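Local coordinates for purine nucleosidase, (IunH-1) (Sulfolobus solfataricus, PDB 3T8J), which belongs to the nucleoside hydrolase family and binds a sodium ion in a fold built round a largely parallel beta sheet, at residues 142-156 / 180-192. Residues are numbered along the deposited sequence; the frame is centred on the assembly and turned at random.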
ATOM      1  N   LYS A 142      -5.805  -4.520 -34.133  1.00 24.96           N
ATOM      2  CA  LYS A 142      -7.022  -5.324 -34.152  1.00 26.62           C
ATOM      3  C   LYS A 142      -7.205  -6.173 -32.893  1.00 26.01           C
ATOM      4  O   LYS A 142      -8.309  -6.332 -32.369  1.00 26.74           O
ATOM      5  CB  LYS A 142      -6.986  -6.233 -35.408  1.00 27.70           C
ATOM      6  CG  LYS A 142      -8.140  -7.175 -35.557  1.00 33.78           C
ATOM      7  CD  LYS A 142      -8.078  -7.927 -36.871  1.00 38.15           C
ATOM      8  CE  LYS A 142      -9.265  -8.859 -37.012  1.00 43.66           C
ATOM      9  NZ  LYS A 142      -9.431  -9.324 -38.402  1.00 47.92           N
ATOM     10  N   LYS A 143      -6.111  -6.749 -32.400  1.00 24.20           N
ATOM     11  CA  LYS A 143      -6.175  -7.758 -31.370  1.00 23.68           C
ATOM     12  C   LYS A 143      -4.831  -7.831 -30.634  1.00 22.33           C
ATOM     13  O   LYS A 143      -3.798  -7.737 -31.278  1.00 22.46           O
ATOM     14  CB  LYS A 143      -6.475  -9.116 -32.007  1.00 25.87           C
ATOM     15  CG  LYS A 143      -6.785 -10.211 -31.056  1.00 27.63           C
ATOM     16  CD  LYS A 143      -8.147 -10.013 -30.395  1.00 29.52           C
ATOM     17  CE  LYS A 143      -8.331 -11.047 -29.339  1.00 30.69           C
ATOM     18  NZ  LYS A 143      -9.734 -11.033 -28.821  1.00 30.64           N
ATOM     19  N   VAL A 144      -4.897  -7.966 -29.309  1.00 20.41           N
ATOM     20  CA  VAL A 144      -3.716  -8.265 -28.463  1.00 20.13           C
ATOM     21  C   VAL A 144      -3.953  -9.631 -27.843  1.00 21.01           C
ATOM     22  O   VAL A 144      -4.932  -9.843 -27.109  1.00 22.42           O
ATOM     23  CB  VAL A 144      -3.494  -7.193 -27.398  1.00 19.49           C
ATOM     24  CG1 VAL A 144      -2.211  -7.477 -26.607  1.00 20.11           C
ATOM     25  CG2 VAL A 144      -3.412  -5.812 -28.069  1.00 22.00           C
ATOM     26  N   TRP A 145      -3.006 -10.547 -28.092  1.00 20.72           N
ATOM     27  CA  TRP A 145      -3.006 -11.898 -27.535  1.00 20.73           C
ATOM     28  C   TRP A 145      -1.959 -11.936 -26.421  1.00 19.80           C
ATOM     29  O   TRP A 145      -0.781 -11.810 -26.700  1.00 20.79           O
ATOM     30  CB  TRP A 145      -2.661 -12.905 -28.630  1.00 20.95           C
ATOM     31  CG  TRP A 145      -3.566 -12.889 -29.845  1.00 22.32           C
ATOM     32  CD1 TRP A 145      -3.353 -12.241 -31.044  1.00 23.72           C
ATOM     33  CD2 TRP A 145      -4.807 -13.592 -29.997  1.00 23.47           C
ATOM     34  NE1 TRP A 145      -4.385 -12.505 -31.912  1.00 24.03           N
ATOM     35  CE2 TRP A 145      -5.299 -13.315 -31.289  1.00 25.01           C
ATOM     36  CE3 TRP A 145      -5.563 -14.414 -29.151  1.00 25.34           C
ATOM     37  CZ2 TRP A 145      -6.494 -13.840 -31.744  1.00 26.44           C
ATOM     38  CZ3 TRP A 145      -6.756 -14.936 -29.619  1.00 27.53           C
ATOM     39  CH2 TRP A 145      -7.213 -14.631 -30.899  1.00 27.81           C
ATOM     40  N   VAL A 146      -2.414 -12.031 -25.188  1.00 19.72           N
ATOM     41  CA  VAL A 146      -1.548 -11.898 -24.007  1.00 19.77           C
ATOM     42  C   VAL A 146      -1.321 -13.252 -23.351  1.00 21.01           C
ATOM     43  O   VAL A 146      -2.282 -13.944 -22.989  1.00 22.21           O
ATOM     44  CB  VAL A 146      -2.176 -10.949 -22.969  1.00 19.05           C
ATOM     45  CG1 VAL A 146      -1.338 -10.914 -21.669  1.00 20.03           C
ATOM     46  CG2 VAL A 146      -2.316  -9.523 -23.519  1.00 19.48           C
ATOM     47  N   MET A 147      -0.054 -13.645 -23.220  1.00 20.06           N
ATOM     48  CA  MET A 147       0.290 -14.734 -22.302  1.00 20.01           C
ATOM     49  C   MET A 147       0.608 -14.018 -20.988  1.00 20.03           C
ATOM     50  O   MET A 147       1.575 -13.221 -20.915  1.00 19.40           O
ATOM     51  CB  MET A 147       1.504 -15.541 -22.754  1.00 20.84           C
ATOM     52  CG  MET A 147       1.720 -16.819 -21.946  1.00 21.54           C
ATOM     53  SD  MET A 147       2.431 -16.476 -20.299  1.00 22.78           S
ATOM     54  CE  MET A 147       1.388 -17.509 -19.262  1.00 24.53           C
ATOM     55  N   GLY A 148      -0.210 -14.241 -19.966  1.00 20.42           N
ATOM     56  CA  GLY A 148       0.049 -13.581 -18.698  1.00 20.76           C
ATOM     57  C   GLY A 148      -0.972 -13.904 -17.648  1.00 21.11           C
ATOM     58  O   GLY A 148      -2.078 -14.299 -17.956  1.00 21.78           O
ATOM     59  N   GLY A 149      -0.568 -13.706 -16.406  1.00 20.47           N
ATOM     60  CA  GLY A 149      -1.423 -13.795 -15.259  1.00 20.29           C
ATOM     61  C   GLY A 149      -1.543 -15.160 -14.620  1.00 20.78           C
ATOM     62  O   GLY A 149      -1.090 -16.188 -15.161  1.00 21.71           O
ATOM     63  N   ALA A 150      -2.168 -15.145 -13.454  1.00 20.58           N
ATOM     64  CA  ALA A 150      -2.526 -16.344 -12.700  1.00 21.46           C
ATOM     65  C   ALA A 150      -3.894 -16.068 -12.087  1.00 22.96           C
ATOM     66  O   ALA A 150      -4.044 -15.296 -11.139  1.00 23.47           O
ATOM     67  CB  ALA A 150      -1.454 -16.671 -11.644  1.00 20.92           C
ATOM     68  N   VAL A 151      -4.908 -16.663 -12.690  1.00 23.68           N
ATOM     69  CA  VAL A 151      -6.295 -16.307 -12.362  1.00 25.56           C
ATOM     70  C   VAL A 151      -6.836 -17.114 -11.205  1.00 26.40           C
ATOM     71  O   VAL A 151      -7.970 -16.873 -10.757  1.00 29.37           O
ATOM     72  CB  VAL A 151      -7.193 -16.378 -13.602  1.00 25.33           C
ATOM     73  CG1 VAL A 151      -6.669 -15.394 -14.668  1.00 26.48           C
ATOM     74  CG2 VAL A 151      -7.246 -17.797 -14.157  1.00 27.50           C
ATOM     75  N   PHE A 152      -6.061 -18.085 -10.711  1.00 26.72           N
ATOM     76  CA  PHE A 152      -6.370 -18.761  -9.453  1.00 28.06           C
ATOM     77  C   PHE A 152      -5.241 -18.513  -8.434  1.00 27.02           C
ATOM     78  O   PHE A 152      -5.108 -19.214  -7.436  1.00 29.10           O
ATOM     79  CB  PHE A 152      -6.542 -20.252  -9.716  1.00 27.98           C
ATOM     80  CG  PHE A 152      -7.657 -20.576 -10.661  1.00 31.20           C
ATOM     81  CD1 PHE A 152      -8.975 -20.448 -10.257  1.00 33.94           C
ATOM     82  CD2 PHE A 152      -7.396 -21.010 -11.954  1.00 32.20           C
ATOM     83  CE1 PHE A 152     -10.010 -20.735 -11.146  1.00 34.64           C
ATOM     84  CE2 PHE A 152      -8.422 -21.301 -12.833  1.00 33.48           C
ATOM     85  CZ  PHE A 152      -9.709 -21.166 -12.438  1.00 33.72           C
ATOM     86  N   GLY A 153      -4.437 -17.487  -8.684  1.00 26.60           N
ATOM     87  CA  GLY A 153      -3.315 -17.176  -7.806  1.00 26.37           C
ATOM     88  C   GLY A 153      -2.262 -18.268  -7.674  1.00 26.45           C
ATOM     89  O   GLY A 153      -1.630 -18.349  -6.625  1.00 27.83           O
ATOM     90  N   ILE A 154      -2.099 -19.126  -8.690  1.00 25.56           N
ATOM     91  CA  ILE A 154      -1.060 -20.160  -8.705  1.00 24.98           C
ATOM     92  C   ILE A 154       0.021 -19.614  -9.636  1.00 23.33           C
ATOM     93  O   ILE A 154      -0.030 -19.808 -10.859  1.00 24.19           O
ATOM     94  CB  ILE A 154      -1.568 -21.539  -9.187  1.00 26.41           C
ATOM     95  CG1 ILE A 154      -2.704 -22.053  -8.296  1.00 29.10           C
ATOM     96  CG2 ILE A 154      -0.394 -22.528  -9.250  1.00 26.99           C
ATOM     97  CD1 ILE A 154      -2.407 -22.086  -6.831  1.00 33.10           C
ATOM     98  N   GLY A 155       0.971 -18.893  -9.044  1.00 21.94           N
ATOM     99  CA  GLY A 155       1.977 -18.168  -9.798  1.00 21.68           C
ATOM    100  C   GLY A 155       3.249 -18.991 -10.015  1.00 21.09           C
ATOM    101  O   GLY A 155       3.402 -20.079  -9.477  1.00 23.15           O
ATOM    102  N   ASN A 156       4.132 -18.439 -10.823  1.00 21.04           N
ATOM    103  CA  ASN A 156       5.462 -19.040 -11.051  1.00 21.17           C
ATOM    104  C   ASN A 156       6.614 -18.224 -10.469  1.00 21.74           C
ATOM    105  O   ASN A 156       7.441 -18.760  -9.717  1.00 23.28           O
ATOM    106  CB  ASN A 156       5.689 -19.438 -12.522  1.00 20.84           C
ATOM    107  CG  ASN A 156       5.587 -18.301 -13.541  1.00 21.41           C
ATOM    108  OD1 ASN A 156       5.222 -17.169 -13.236  1.00 20.62           O
ATOM    109  ND2 ASN A 156       5.926 -18.619 -14.796  1.00 23.58           N
ATOM    110  N   PHE A 180      -7.687  -1.948 -25.409  1.00 22.67           N
ATOM    111  CA  PHE A 180      -7.373  -2.922 -26.440  1.00 23.12           C
ATOM    112  C   PHE A 180      -8.347  -4.109 -26.382  1.00 23.55           C
ATOM    113  O   PHE A 180      -8.889  -4.427 -25.312  1.00 25.05           O
ATOM    114  CB  PHE A 180      -5.970  -3.512 -26.176  1.00 22.59           C
ATOM    115  CG  PHE A 180      -4.800  -2.556 -26.405  1.00 21.48           C
ATOM    116  CD1 PHE A 180      -4.382  -2.262 -27.697  1.00 20.74           C
ATOM    117  CD2 PHE A 180      -4.084  -2.020 -25.333  1.00 22.58           C
ATOM    118  CE1 PHE A 180      -3.325  -1.407 -27.905  1.00 21.17           C
ATOM    119  CE2 PHE A 180      -2.996  -1.181 -25.561  1.00 22.56           C
ATOM    120  CZ  PHE A 180      -2.619  -0.881 -26.835  1.00 21.65           C
ATOM    121  N   ASP A 181      -8.498  -4.816 -27.499  1.00 24.28           N
ATOM    122  CA  ASP A 181      -9.235  -6.078 -27.572  1.00 23.70           C
ATOM    123  C   ASP A 181      -8.265  -7.182 -27.153  1.00 23.63           C
ATOM    124  O   ASP A 181      -7.438  -7.571 -27.963  1.00 22.64           O
ATOM    125  CB  ASP A 181      -9.752  -6.290 -28.999  1.00 25.42           C
ATOM    126  CG  ASP A 181     -10.603  -7.540 -29.154  1.00 27.03           C
ATOM    127  OD1 ASP A 181     -10.601  -8.392 -28.237  1.00 28.93           O
ATOM    128  OD2 ASP A 181     -11.285  -7.690 -30.220  1.00 30.50           O
ATOM    129  N   ILE A 182      -8.377  -7.633 -25.909  1.00 21.85           N
ATOM    130  CA  ILE A 182      -7.426  -8.566 -25.280  1.00 21.28           C
ATOM    131  C   ILE A 182      -8.049  -9.929 -25.082  1.00 22.34           C
ATOM    132  O   ILE A 182      -9.157 -10.032 -24.518  1.00 23.22           O
ATOM    133  CB  ILE A 182      -6.990  -8.044 -23.895  1.00 20.18           C
ATOM    134  CG1 ILE A 182      -6.141  -6.783 -24.026  1.00 20.90           C
ATOM    135  CG2 ILE A 182      -6.220  -9.140 -23.107  1.00 20.18           C
ATOM    136  CD1 ILE A 182      -5.905  -6.048 -22.688  1.00 22.43           C
ATOM    137  N   THR A 183      -7.328 -10.976 -25.504  1.00 22.20           N
ATOM    138  CA  THR A 183      -7.595 -12.343 -25.092  1.00 23.11           C
ATOM    139  C   THR A 183      -6.342 -12.799 -24.326  1.00 22.35           C
ATOM    140  O   THR A 183      -5.245 -12.659 -24.831  1.00 22.85           O
ATOM    141  CB  THR A 183      -7.929 -13.281 -26.278  1.00 24.34           C
ATOM    142  OG1 THR A 183      -9.212 -12.902 -26.822  1.00 26.97           O
ATOM    143  CG2 THR A 183      -7.994 -14.728 -25.809  1.00 26.03           C
ATOM    144  N   MET A 184      -6.558 -13.283 -23.105  1.00 22.54           N
ATOM    145  CA  MET A 184      -5.484 -13.571 -22.131  1.00 22.61           C
ATOM    146  C   MET A 184      -5.449 -15.066 -21.820  1.00 23.15           C
ATOM    147  O   MET A 184      -6.468 -15.678 -21.518  1.00 23.08           O
ATOM    148  CB  MET A 184      -5.788 -12.768 -20.858  1.00 24.08           C
ATOM    149  CG  MET A 184      -4.966 -12.988 -19.715  1.00 28.19           C
ATOM    150  SD  MET A 184      -5.804 -12.041 -18.375  1.00 35.05           S
ATOM    151  CE  MET A 184      -4.315 -11.495 -17.841  1.00 31.02           C
ATOM    152  N   ILE A 185      -4.242 -15.637 -21.861  1.00 22.30           N
ATOM    153  CA  ILE A 185      -3.979 -17.032 -21.551  1.00 23.74           C
ATOM    154  C   ILE A 185      -3.137 -17.071 -20.257  1.00 22.82           C
ATOM    155  O   ILE A 185      -1.959 -16.710 -20.278  1.00 22.05           O
ATOM    156  CB  ILE A 185      -3.209 -17.725 -22.712  1.00 24.17           C
ATOM    157  CG1 ILE A 185      -4.083 -17.955 -23.975  1.00 25.53           C
ATOM    158  CG2 ILE A 185      -2.723 -19.119 -22.314  1.00 26.99           C
ATOM    159  CD1 ILE A 185      -4.700 -16.707 -24.637  1.00 27.41           C
ATOM    160  N   PRO A 186      -3.722 -17.522 -19.135  1.00 22.07           N
ATOM    161  CA  PRO A 186      -2.997 -17.513 -17.845  1.00 20.98           C
ATOM    162  C   PRO A 186      -2.051 -18.698 -17.627  1.00 21.38           C
ATOM    163  O   PRO A 186      -2.304 -19.803 -18.120  1.00 21.64           O
ATOM    164  CB  PRO A 186      -4.126 -17.561 -16.795  1.00 22.24           C
ATOM    165  CG  PRO A 186      -5.393 -17.413 -17.551  1.00 24.50           C
ATOM    166  CD  PRO A 186      -5.155 -17.824 -18.935  1.00 23.28           C
ATOM    167  N   TRP A 187      -1.009 -18.453 -16.838  1.00 21.52           N
ATOM    168  CA  TRP A 187      -0.089 -19.497 -16.419  1.00 21.84           C
ATOM    169  C   TRP A 187      -0.793 -20.676 -15.759  1.00 22.81           C
ATOM    170  O   TRP A 187      -0.458 -21.846 -16.038  1.00 23.06           O
ATOM    171  CB  TRP A 187       0.904 -18.913 -15.422  1.00 21.09           C
ATOM    172  CG  TRP A 187       1.849 -19.946 -14.816  1.00 22.74           C
ATOM    173  CD1 TRP A 187       1.789 -20.492 -13.560  1.00 23.47           C
ATOM    174  CD2 TRP A 187       2.959 -20.547 -15.467  1.00 25.57           C
ATOM    175  NE1 TRP A 187       2.807 -21.416 -13.392  1.00 26.47           N
ATOM    176  CE2 TRP A 187       3.541 -21.454 -14.549  1.00 25.05           C
ATOM    177  CE3 TRP A 187       3.539 -20.396 -16.730  1.00 26.38           C
ATOM    178  CZ2 TRP A 187       4.682 -22.215 -14.863  1.00 27.24           C
ATOM    179  CZ3 TRP A 187       4.669 -21.162 -17.032  1.00 27.27           C
ATOM    180  CH2 TRP A 187       5.221 -22.039 -16.100  1.00 27.55           C
ATOM    181  N   ASP A 188      -1.735 -20.399 -14.858  1.00 23.06           N
ATOM    182  CA  ASP A 188      -2.364 -21.466 -14.084  1.00 24.57           C
ATOM    183  C   ASP A 188      -3.491 -22.193 -14.814  1.00 25.47           C
ATOM    184  O   ASP A 188      -4.155 -23.066 -14.238  1.00 27.97           O
ATOM    185  CB  ASP A 188      -2.725 -21.031 -12.657  1.00 25.00           C
ATOM    186  CG  ASP A 188      -3.506 -19.741 -12.581  1.00 25.25           C
ATOM    187  OD1 ASP A 188      -3.938 -19.189 -13.636  1.00 24.77           O
ATOM    188  OD2 ASP A 188      -3.701 -19.277 -11.412  1.00 24.88           O
ATOM    189  N   VAL A 189      -3.652 -21.857 -16.098  1.00 25.65           N
ATOM    190  CA  VAL A 189      -4.409 -22.656 -17.044  1.00 26.74           C
ATOM    191  C   VAL A 189      -3.435 -23.532 -17.860  1.00 27.29           C
ATOM    192  O   VAL A 189      -3.618 -24.746 -17.955  1.00 28.59           O
ATOM    193  CB  VAL A 189      -5.274 -21.746 -17.949  1.00 26.55           C
ATOM    194  CG1 VAL A 189      -5.822 -22.520 -19.162  1.00 28.79           C
ATOM    195  CG2 VAL A 189      -6.384 -21.099 -17.118  1.00 27.79           C
ATOM    196  N   ILE A 190      -2.400 -22.933 -18.430  1.00 25.82           N
ATOM    197  CA  ILE A 190      -1.515 -23.691 -19.330  1.00 26.80           C
ATOM    198  C   ILE A 190      -0.755 -24.816 -18.600  1.00 27.53           C
ATOM    199  O   ILE A 190      -0.445 -25.819 -19.244  1.00 27.65           O
ATOM    200  CB  ILE A 190      -0.551 -22.800 -20.163  1.00 27.15           C
ATOM    201  CG1 ILE A 190       0.473 -22.116 -19.290  1.00 26.56           C
ATOM    202  CG2 ILE A 190      -1.321 -21.792 -21.004  1.00 28.47           C
ATOM    203  CD1 ILE A 190       1.780 -22.945 -19.187  1.00 27.96           C
ATOM    204  N   ILE A 191      -0.516 -24.689 -17.285  1.00 27.28           N
ATOM    205  CA  ILE A 191       0.190 -25.757 -16.546  1.00 28.47           C
ATOM    206  C   ILE A 191      -0.615 -27.042 -16.422  1.00 29.73           C
ATOM    207  O   ILE A 191      -0.069 -28.070 -16.041  1.00 31.35           O
ATOM    208  CB  ILE A 191       0.696 -25.326 -15.126  1.00 27.20           C
ATOM    209  CG1 ILE A 191      -0.464 -24.918 -14.211  1.00 28.70           C
ATOM    210  CG2 ILE A 191       1.761 -24.233 -15.263  1.00 28.16           C
ATOM    211  CD1 ILE A 191      -0.017 -24.463 -12.803  1.00 30.57           C
ATOM    212  N   ASN A 192      -1.909 -27.001 -16.752  1.00 29.39           N
ATOM    213  CA  ASN A 192      -2.722 -28.225 -16.817  1.00 32.10           C
ATOM    214  C   ASN A 192      -2.451 -29.099 -18.052  1.00 32.40           C
ATOM    215  O   ASN A 192      -2.986 -30.208 -18.151  1.00 35.36           O
ATOM    216  CB  ASN A 192      -4.219 -27.865 -16.786  1.00 32.42           C
ATOM    217  CG  ASN A 192      -4.628 -27.151 -15.508  1.00 34.28           C
ATOM    218  OD1 ASN A 192      -4.052 -27.375 -14.442  1.00 36.99           O
ATOM    219  ND2 ASN A 192      -5.650 -26.298 -15.610  1.00 36.75           N
TER
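D188 shows how one carboxylate can organise a loop: three backbone N-H groups of 142-156 converge on it. V151 N uses the syn lone pair of D188 OD1 (2.9 Å), while D188 OD2 accepts from F152 N on the syn side (2.7 Å) and from I154 N on the anti side (3.2 Å), these two arriving from opposite faces of the carboxylate plane. Bonds at both oxygens should restrict its rotation; two of the three donors, V151 N and F152 N, belong to the type I turn A150-G153. Next to it, the W187 indole is sandwiched: N156 lays CB and ND2 over one face, with CB 3.8 Å from the centroid of the five-membered ring in a CH-pi contact, and I191 CG2 takes the opposite face. N156 OD1 is hydrogen-bonded to F163 N. M147 CE and I154 O meet the indole at its edge.

At the other end K143, with CG anti to the backbone N (chi1 -171°) and the chain bent at chi2 (71°), brings NZ to T183 OG1 (2.8 Å) and, in a salt bridge, to D181 OD1 (2.8 Å), approached from above the carboxylate plane. T183 OG1 is also hydrogen-bonded to E290 OE1.

Strands 142-147 and 182-185 run parallel, axes 20° apart, joined through helices 163-167 and 169-177 as a beta-alpha-beta connection; beyond them W187 N bonds to G149 O. They lie mid-sheet, flanked by strands 116-120 and 289-295, with helix 237-246 packed against W145, M147 and I185.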